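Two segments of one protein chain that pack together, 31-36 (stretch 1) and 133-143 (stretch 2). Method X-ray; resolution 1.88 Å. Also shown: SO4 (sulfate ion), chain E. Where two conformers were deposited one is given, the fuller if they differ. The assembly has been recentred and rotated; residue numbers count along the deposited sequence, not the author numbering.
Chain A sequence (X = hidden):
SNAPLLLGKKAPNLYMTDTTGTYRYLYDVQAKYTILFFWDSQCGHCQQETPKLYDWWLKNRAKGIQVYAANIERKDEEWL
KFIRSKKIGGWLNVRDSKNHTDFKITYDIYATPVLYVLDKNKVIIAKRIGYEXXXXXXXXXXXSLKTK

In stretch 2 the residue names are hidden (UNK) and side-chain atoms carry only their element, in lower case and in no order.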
ATOM      1  N   ALA A  31     -12.865  -0.843  -0.500  1.00 16.53           N
ATOM      2  CA  ALA A  31     -12.582   0.014   0.649  1.00 15.85           C
ATOM      3  C   ALA A  31     -12.799   1.479   0.253  1.00 15.71           C
ATOM      4  O   ALA A  31     -12.530   1.869  -0.891  1.00 15.89           O
ATOM      5  CB  ALA A  31     -11.079  -0.185   1.101  1.00 15.92           C
ATOM      6  N   LYS A  32     -13.251   2.290   1.204  1.00 15.31           N
ATOM      7  CA  LYS A  32     -13.439   3.705   0.963  1.00 15.01           C
ATOM      8  C   LYS A  32     -12.098   4.353   0.536  1.00 15.27           C
ATOM      9  O   LYS A  32     -12.068   5.221  -0.377  1.00 15.28           O
ATOM     10  CB  LYS A  32     -14.006   4.393   2.211  1.00 15.03           C
ATOM     11  CG  LYS A  32     -14.116   5.893   2.056  1.00 16.37           C
ATOM     12  CD  LYS A  32     -14.786   6.507   3.263  1.00 18.72           C
ATOM     13  CE  LYS A  32     -15.063   7.944   2.977  1.00 22.32           C
ATOM     14  NZ  LYS A  32     -15.502   8.669   4.194  1.00 26.12           N
ATOM     15  N   TYR A  33     -10.989   3.953   1.189  1.00 13.81           N
ATOM     16  CA  TYR A  33      -9.643   4.418   0.779  1.00 13.77           C
ATOM     17  C   TYR A  33      -8.762   3.202   0.821  1.00 14.10           C
ATOM     18  O   TYR A  33      -8.916   2.379   1.737  1.00 13.37           O
ATOM     19  CB  TYR A  33      -8.990   5.398   1.760  1.00 13.79           C
ATOM     20  CG  TYR A  33      -9.744   6.670   1.858  1.00 15.44           C
ATOM     21  CD1 TYR A  33      -9.727   7.597   0.808  1.00 14.60           C
ATOM     22  CD2 TYR A  33     -10.507   6.946   2.987  1.00 16.97           C
ATOM     23  CE1 TYR A  33     -10.502   8.810   0.905  1.00 15.01           C
ATOM     24  CE2 TYR A  33     -11.262   8.138   3.084  1.00 16.42           C
ATOM     25  CZ  TYR A  33     -11.234   9.057   2.037  1.00 17.10           C
ATOM     26  OH  TYR A  33     -11.984  10.228   2.144  1.00 15.73           O
ATOM     27  N   THR A  34      -7.882   3.082  -0.171  1.00 14.10           N
ATOM     28  CA  THR A  34      -6.831   2.063  -0.155  0.70 14.18           C
ATOM     29  C   THR A  34      -5.482   2.756  -0.084  1.00 15.54           C
ATOM     30  O   THR A  34      -5.170   3.622  -0.922  1.00 15.52           O
ATOM     31  CB  THR A  34      -6.833   1.138  -1.409  0.70 14.11           C
ATOM     32  OG1 THR A  34      -8.108   0.521  -1.530  0.70 14.87           O
ATOM     33  CG2 THR A  34      -5.690   0.029  -1.320  0.70 10.88           C
ATOM     34  N   ILE A  35      -4.681   2.380   0.914  1.00 14.89           N
ATOM     35  CA  ILE A  35      -3.315   2.839   1.017  0.50 14.74           C
ATOM     36  C   ILE A  35      -2.451   1.817   0.256  1.00 15.84           C
ATOM     37  O   ILE A  35      -2.376   0.647   0.652  1.00 16.84           O
ATOM     38  CB  ILE A  35      -2.868   2.944   2.504  0.50 13.63           C
ATOM     39  CG1 ILE A  35      -3.908   3.690   3.360  0.50 12.75           C
ATOM     40  CG2 ILE A  35      -1.473   3.584   2.618  0.50 14.93           C
ATOM     41  CD1 ILE A  35      -4.316   5.050   2.809  0.50  9.50           C
ATOM     42  N   LEU A  36      -1.839   2.253  -0.826  1.00 14.46           N
ATOM     43  CA  LEU A  36      -0.989   1.402  -1.557  1.00 16.10           C
ATOM     44  C   LEU A  36       0.413   1.582  -0.961  1.00 15.92           C
ATOM     45  O   LEU A  36       0.985   2.670  -1.031  1.00 17.04           O
ATOM     46  CB  LEU A  36      -1.090   1.738  -3.054  1.00 16.99           C
ATOM     47  CG  LEU A  36      -0.154   1.007  -3.990  1.00 17.71           C
ATOM     48  CD1 LEU A  36      -0.197  -0.566  -3.797  1.00 20.77           C
ATOM     49  CD2 LEU A  36      -0.619   1.413  -5.407  1.00 17.54           C
ATOM     50  N   UNK A 133       1.804  12.030   7.598  1.00 17.44           N
ATOM     51  CA  UNK A 133       0.945  13.065   7.019  1.00 18.28           C
ATOM     52  C   UNK A 133      -0.446  12.588   6.588  1.00 17.88           C
ATOM     53  O   UNK A 133      -1.266  13.371   6.123  1.00 17.63           O
ATOM     54  c   UNK A 133       2.891  14.544   6.351  1.00 19.92           C
ATOM     55  o   UNK A 133       3.978  14.420   5.802  1.00 22.32           O
ATOM     56  n   UNK A 133       2.722  15.293   7.422  1.00 20.78           N
ATOM     57  c   UNK A 133       1.674  13.775   5.867  1.00 17.83           C
ATOM     58  N   UNK A 134      -0.725  11.306   6.791  1.00 18.79           N
ATOM     59  CA  UNK A 134      -2.025  10.733   6.406  1.00 19.79           C
ATOM     60  C   UNK A 134      -3.279  11.342   7.058  1.00 20.26           C
ATOM     61  O   UNK A 134      -4.282  11.590   6.359  1.00 19.54           O
ATOM     62  c   UNK A 134      -2.170   8.268   4.369  1.00 18.73           C
ATOM     63  c   UNK A 134      -1.338   6.940   6.310  1.00 17.77           C
ATOM     64  c   UNK A 134      -1.361   8.306   5.672  1.00 19.47           C
ATOM     65  c   UNK A 134      -2.030   9.221   6.670  1.00 19.87           C
ATOM     66  N   UNK A 135      -3.243  11.577   8.378  1.00 20.79           N
ATOM     67  CA  UNK A 135      -4.432  12.065   9.074  1.00 21.40           C
ATOM     68  C   UNK A 135      -4.794  13.405   8.500  1.00 21.28           C
ATOM     69  O   UNK A 135      -5.956  13.658   8.147  1.00 20.86           O
ATOM     70  c   UNK A 135      -4.192  12.212  10.588  1.00 22.55           C
ATOM     71  o   UNK A 135      -3.962  10.864  12.515  1.00 30.99           O
ATOM     72  o   UNK A 135      -5.003   9.966  10.808  1.00 27.31           O
ATOM     73  c   UNK A 135      -4.397  10.917  11.347  1.00 25.09           C
ATOM     74  N   UNK A 136      -3.793  14.277   8.377  1.00 21.11           N
ATOM     75  CA  UNK A 136      -4.059  15.578   7.827  1.00 20.99           C
ATOM     76  C   UNK A 136      -4.440  15.586   6.381  1.00 19.85           C
ATOM     77  O   UNK A 136      -5.312  16.358   5.984  1.00 20.75           O
ATOM     78  o   UNK A 136      -3.808  18.535   8.736  1.00 34.26           O
ATOM     79  c   UNK A 136      -3.296  17.458   9.124  1.00 26.36           C
ATOM     80  o   UNK A 136      -3.205  17.078  10.324  1.00 29.73           O
ATOM     81  c   UNK A 136      -2.929  16.532   8.083  1.00 21.76           C
ATOM     82  N   UNK A 137      -3.792  14.734   5.598  1.00 19.06           N
ATOM     83  CA  UNK A 137      -4.187  14.597   4.223  1.00 17.88           C
ATOM     84  C   UNK A 137      -5.681  14.190   4.131  1.00 18.06           C
ATOM     85  O   UNK A 137      -6.422  14.812   3.380  1.00 16.86           O
ATOM     86  c   UNK A 137      -5.379  12.722  -0.262  1.00 12.09           C
ATOM     87  c   UNK A 137      -3.863  14.146   1.043  1.00 14.06           C
ATOM     88  c   UNK A 137      -3.978  13.261   2.127  1.00 14.82           C
ATOM     89  c   UNK A 137      -4.527  13.880  -0.178  1.00 14.89           C
ATOM     90  c   UNK A 137      -5.481  11.857   0.826  1.00 13.65           C
ATOM     91  c   UNK A 137      -4.808  12.136   2.017  1.00 13.05           C
ATOM     92  c   UNK A 137      -3.340  13.599   3.432  1.00 17.52           C
ATOM     93  N   UNK A 138      -6.115  13.163   4.873  1.00 18.46           N
ATOM     94  CA  UNK A 138      -7.536  12.741   4.771  1.00 19.46           C
ATOM     95  C   UNK A 138      -8.522  13.838   5.199  1.00 20.14           C
ATOM     96  O   UNK A 138      -9.583  14.006   4.559  1.00 21.11           O
ATOM     97  c   UNK A 138      -7.147  10.224   4.832  1.00 18.93           C
ATOM     98  c   UNK A 138      -7.145   9.048   5.740  1.00 21.54           C
ATOM     99  c   UNK A 138      -7.849   9.907   3.498  1.00 17.22           C
ATOM    100  c   UNK A 138      -7.826  11.425   5.504  1.00 18.68           C
ATOM    101  N   UNK A 139      -8.184  14.596   6.247  1.00 20.58           N
ATOM    102  CA  UNK A 139      -9.062  15.713   6.655  1.00 20.78           C
ATOM    103  C   UNK A 139      -9.240  16.711   5.528  1.00 21.46           C
ATOM    104  O   UNK A 139     -10.373  17.062   5.192  1.00 21.15           O
ATOM    105  c   UNK A 139      -9.565  17.594   8.232  1.00 21.39           C
ATOM    106  c   UNK A 139      -8.609  15.495   9.117  1.00 21.37           C
ATOM    107  c   UNK A 139      -8.610  16.444   7.940  1.00 20.94           C
ATOM    108  N   UNK A 140      -8.137  17.154   4.928  1.00 21.51           N
ATOM    109  CA  UNK A 140      -8.196  18.222   3.924  1.00 22.07           C
ATOM    110  C   UNK A 140      -8.888  17.733   2.660  1.00 21.58           C
ATOM    111  O   UNK A 140      -9.680  18.466   2.050  1.00 20.86           O
ATOM    112  c   UNK A 140      -6.801  18.770   3.550  1.00 22.97           C
ATOM    113  n   UNK A 140      -7.371  20.970   5.593  1.00 29.20           N
ATOM    114  c   UNK A 140      -5.864  19.238   4.715  1.00 26.32           C
ATOM    115  c   UNK A 140      -6.569  19.934   5.888  1.00 31.96           C
ATOM    116  o   UNK A 140      -6.385  19.536   7.054  1.00 34.90           O
ATOM    117  N   UNK A 141      -8.586  16.492   2.282  1.00 21.10           N
ATOM    118  CA  UNK A 141      -9.193  15.849   1.107  1.00 20.49           C
ATOM    119  C   UNK A 141     -10.713  15.838   1.239  1.00 21.44           C
ATOM    120  O   UNK A 141     -11.433  16.285   0.323  1.00 21.93           O
ATOM    121  c   UNK A 141      -9.365  13.729  -0.223  1.00 17.98           C
ATOM    122  o   UNK A 141     -11.259  11.842  -3.416  1.00 19.64           O
ATOM    123  c   UNK A 141     -10.335  12.744  -0.005  1.00 16.44           C
ATOM    124  c   UNK A 141      -9.683  13.442  -2.616  1.00 15.67           C
ATOM    125  c   UNK A 141     -10.645  12.465  -2.369  1.00 16.34           C
ATOM    126  c   UNK A 141      -9.053  14.070  -1.540  1.00 16.15           C
ATOM    127  c   UNK A 141      -8.689  14.422   0.932  1.00 19.67           C
ATOM    128  c   UNK A 141     -10.976  12.099  -1.079  1.00 15.61           C
ATOM    129  N   UNK A 142     -11.205  15.387   2.386  1.00 21.23           N
ATOM    130  CA  UNK A 142     -12.649  15.313   2.550  1.00 22.72           C
ATOM    131  C   UNK A 142     -13.294  16.700   2.557  1.00 23.68           C
ATOM    132  O   UNK A 142     -14.340  16.882   1.927  1.00 23.94           O
ATOM    133  o   UNK A 142     -12.929  10.858   4.373  1.00 23.95           O
ATOM    134  o   UNK A 142     -13.801  12.556   5.447  1.00 24.16           O
ATOM    135  c   UNK A 142     -13.122  12.077   4.521  1.00 22.17           C
ATOM    136  c   UNK A 142     -13.053  14.444   3.734  1.00 21.92           C
ATOM    137  c   UNK A 142     -12.530  13.017   3.547  1.00 22.71           C
ATOM    138  N   UNK A 143     -12.651  17.682   3.193  1.00 24.49           N
ATOM    139  CA  UNK A 143     -13.155  19.052   3.156  0.50 25.27           C
ATOM    140  C   UNK A 143     -13.256  19.531   1.704  1.00 26.35           C
ATOM    141  O   UNK A 143     -14.223  20.214   1.333  1.00 25.93           O
ATOM    142  c   UNK A 143     -13.659  17.732   6.102  0.50 22.17           C
ATOM    143  c   UNK A 143     -13.477  19.244   6.100  0.50 22.91           C
ATOM    144  c   UNK A 143     -12.149  19.651   5.465  0.50 23.99           C
ATOM    145  n   UNK A 143     -12.526  17.033   6.780  0.50 17.13           N
ATOM    146  c   UNK A 143     -12.276  20.001   3.981  0.50 25.08           C
TER
HETATM  147  S   SO4 E   4     -15.396  -0.094   3.831  0.60 66.87           S
HETATM  148  O1  SO4 E   4     -16.384   0.347   4.812  0.60 66.49           O
HETATM  149  O2  SO4 E   4     -14.314  -0.782   4.534  0.60 66.78           O
HETATM  150  O3  SO4 E   4     -16.020  -1.054   2.923  0.60 66.74           O
HETATM  151  O4  SO4 E   4     -14.871   1.046   3.078  0.60 64.27           O

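Position 133 carries two carbons, the second bearing one oxygen and one nitrogen: a short amide, Asn133. Its side chain stays out of reach of stretch 1, but its backbone O accepts a hydrogen bond from the N of position 137, 2.9 Å away.

Position 134 has four carbons, forked at the second, and points toward the strand. One branch tip lies 4.2 Å from Ile35 CD1, and no polar atom is present. The fork after a single methylene makes it Leu134, and the tip is CD2.

Position 135 ends in a carbon with two oxygens, two carbons in all, and is exposed; this is Asp135. Position 136 repeats the pattern, two carbons and two oxygens, and also lies far from the strand: Asp136. Both are exposed and out of reach of stretch 1; Asp135 OD1 is hydrogen-bonded elsewhere in the structure.

Position 137 holds one carbon and then a six-carbon ring with no oxygen, so it is Phe137. Its CA-to-CB bond runs sideways; the ring end comes nearer, yet makes no contact with stretch 1.

Position 138, one turn beyond Leu134, again shows four carbons forked at the second. One terminal carbon sits over a face of the Tyr33 ring, 3.8 Å from Tyr33 CZ. This is Leu138, and its CD2 lies 3.7 Å from the centroid of the Tyr33 ring, only 7° off the normal, a CH-pi contact.

Position 139 has one carbon carrying two more, the beta-branched pattern of Val139, exposed and out of reach of stretch 1. Position 140 has three carbons, the third carrying one oxygen and one nitrogen: Gln140, likewise exposed and out of reach.

Position 141 shows one carbon and a six-carbon ring bearing one oxygen; ring carbons approach Tyr33 at its ring edge and its hydroxyl. This is Tyr141, with CE2 3.9 Å from Tyr33 CE1 and CD2 3.7 Å from Tyr33 OH.

Position 142 has three carbons, the third with two oxygens, one of them 2.5 Å from Tyr33 OH. It is Glu142: its extra methylene relative to Asp135 lengthens the chain, and Tyr33 OH donates a short hydrogen bond to Glu142 OE2. The same oxygen receives a weak hydrogen bond from Lys32 NZ at 3.4 Å, within a salt bridge.

Position 143 is four carbons in a row ending in nitrogen, Lys143. It folds back on its own helix, NZ donating to Val139 O at 2.7 Å, and leaves stretch 1 untouched.

The contact works by helical periodicity. Positions 134, 138, 141 and 142 point toward the strand, while Tyr33 and Ile35, alternate residues of that strand, point back; Thr34 between them is out of reach. Ile35 meets Leu134 and Tyr33 meets Leu138, an apolar base that leads to a polar end. There the tyrosine serves twice, its ring face packed by leucine and its hydroxyl bound to Glu142, while all-t Lys32 extends to the same carboxylate.

Stretch 2 133-143: NLDDFLVQYEK
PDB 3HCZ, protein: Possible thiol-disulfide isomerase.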